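Local coordinates for protein yciO (PDB 1K7J) that is of unknown function but belongs to the SUA5 family and may bind double-stranded RNA, at residues Pro33-Tyr38 with Pro124-Ala129. Residues are numbered along the deposited sequence; the frame is centred on the assembly and turned at random.
Sequences PTDSGY and PSNPIA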
# COMPACT_ATOMS: atom_id res chain seq x y z
N PRO A 33 -6.55 -4.41 -5.28
CA PRO A 33 -5.74 -3.98 -6.42
C PRO A 33 -5.24 -2.54 -6.34
O PRO A 33 -5.91 -1.67 -5.81
CB PRO A 33 -6.70 -4.16 -7.59
CG PRO A 33 -8.01 -3.75 -6.97
CD PRO A 33 -7.98 -4.45 -5.63
N THR A 34 -4.04 -2.31 -6.87
CA THR A 34 -3.47 -0.96 -6.94
C THR A 34 -2.96 -0.83 -8.37
O THR A 34 -3.04 -1.78 -9.16
CB THR A 34 -2.28 -0.73 -5.98
OG1 THR A 34 -1.11 -1.38 -6.49
CG2 THR A 34 -2.59 -1.26 -4.59
N ASP A 35 -2.45 0.34 -8.72
CA ASP A 35 -1.92 0.57 -10.06
C ASP A 35 -0.65 -0.25 -10.29
O ASP A 35 -0.27 -0.51 -11.43
CB ASP A 35 -1.60 2.05 -10.25
CG ASP A 35 -0.73 2.58 -9.14
OD1 ASP A 35 -1.28 2.94 -8.08
OD2 ASP A 35 0.51 2.61 -9.32
N SER A 36 0.00 -0.66 -9.20
CA SER A 36 1.23 -1.44 -9.29
C SER A 36 1.11 -2.77 -8.55
O SER A 36 1.78 -3.00 -7.54
CB SER A 36 2.41 -0.64 -8.72
OG SER A 36 2.58 0.58 -9.42
N GLY A 37 0.25 -3.65 -9.07
CA GLY A 37 0.06 -4.96 -8.47
C GLY A 37 -0.91 -4.98 -7.30
O GLY A 37 -1.40 -3.94 -6.85
N TYR A 38 -1.21 -6.18 -6.82
CA TYR A 38 -2.11 -6.33 -5.69
C TYR A 38 -1.38 -6.00 -4.39
O TYR A 38 -0.15 -6.05 -4.33
CB TYR A 38 -2.68 -7.75 -5.65
CG TYR A 38 -3.89 -7.91 -6.55
CD1 TYR A 38 -5.16 -7.57 -6.10
CD2 TYR A 38 -3.75 -8.35 -7.87
CE1 TYR A 38 -6.27 -7.65 -6.93
CE2 TYR A 38 -4.86 -8.44 -8.71
CZ TYR A 38 -6.12 -8.08 -8.24
OH TYR A 38 -7.22 -8.15 -9.06
N PRO A 124 -2.08 5.51 -4.42
CA PRO A 124 -2.47 4.71 -5.58
C PRO A 124 -3.26 5.53 -6.59
O PRO A 124 -3.94 6.49 -6.22
CB PRO A 124 -3.29 3.59 -4.95
CG PRO A 124 -4.00 4.31 -3.85
CD PRO A 124 -2.92 5.20 -3.25
N SER A 125 -3.20 5.15 -7.86
CA SER A 125 -3.91 5.90 -8.90
C SER A 125 -5.17 5.22 -9.44
O SER A 125 -5.95 5.85 -10.15
CB SER A 125 -2.96 6.18 -10.07
OG SER A 125 -2.61 4.96 -10.72
N ASN A 126 -5.36 3.94 -9.12
CA ASN A 126 -6.52 3.21 -9.63
C ASN A 126 -7.81 3.47 -8.88
O ASN A 126 -7.81 3.70 -7.66
CB ASN A 126 -6.22 1.71 -9.65
CG ASN A 126 -5.97 1.17 -8.26
OD1 ASN A 126 -5.06 1.62 -7.57
ND2 ASN A 126 -6.78 0.19 -7.85
N PRO A 127 -8.95 3.43 -9.59
CA PRO A 127 -10.27 3.66 -9.00
C PRO A 127 -10.64 2.84 -7.76
O PRO A 127 -11.17 3.39 -6.80
CB PRO A 127 -11.22 3.41 -10.16
CG PRO A 127 -10.42 3.90 -11.33
CD PRO A 127 -9.06 3.28 -11.05
N ILE A 128 -10.37 1.54 -7.78
CA ILE A 128 -10.73 0.73 -6.62
C ILE A 128 -10.00 1.15 -5.35
O ILE A 128 -10.62 1.34 -4.31
CB ILE A 128 -10.51 -0.78 -6.90
CG1 ILE A 128 -11.56 -1.27 -7.90
CG2 ILE A 128 -10.63 -1.58 -5.61
CD1 ILE A 128 -11.38 -2.72 -8.34
N ALA A 129 -8.68 1.30 -5.44
CA ALA A 129 -7.91 1.70 -4.27
C ALA A 129 -8.34 3.08 -3.79
O ALA A 129 -8.49 3.31 -2.59
CB ALA A 129 -6.41 1.68 -4.59
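N126 reaches across to the end of strand 30-34 and gives an N-H of its side-chain amide to the carbonyl of P33, ND2 to O 2.9 Å. The donor sits above the carbonyl plane, 61° out of it, and the bond is bent. The amide thus lies against the backbone, its OD1 packed 3.1 Å from T34 CA. One residue on, D35 turns its carboxylate back to 124-129, where OD1 takes the backbone N-H of S125 (N to OD1 2.9 Å) from above the carboxylate plane. That bond is fairly straight, at 161°. S125 OG comes close to D35 CB, at 3.1 Å. The second oxygen, OD2, accepts from S36 OG and from N96 N, so both carboxylate oxygens are held. Beside the N126-P33 bond, the ring of P33 crosses I128 at about a right angle, CG to CG2 3.7 Å, and L177 also touches this proline. T34 OG1 accepts from S36 N in an ST turn and donates to G37 O, shaping the tight link to strand 37-43. The arrangement joins a beta-hairpin turn of the YrdC-like fold to the start of helix 127-136, with N126 at its N-cap position.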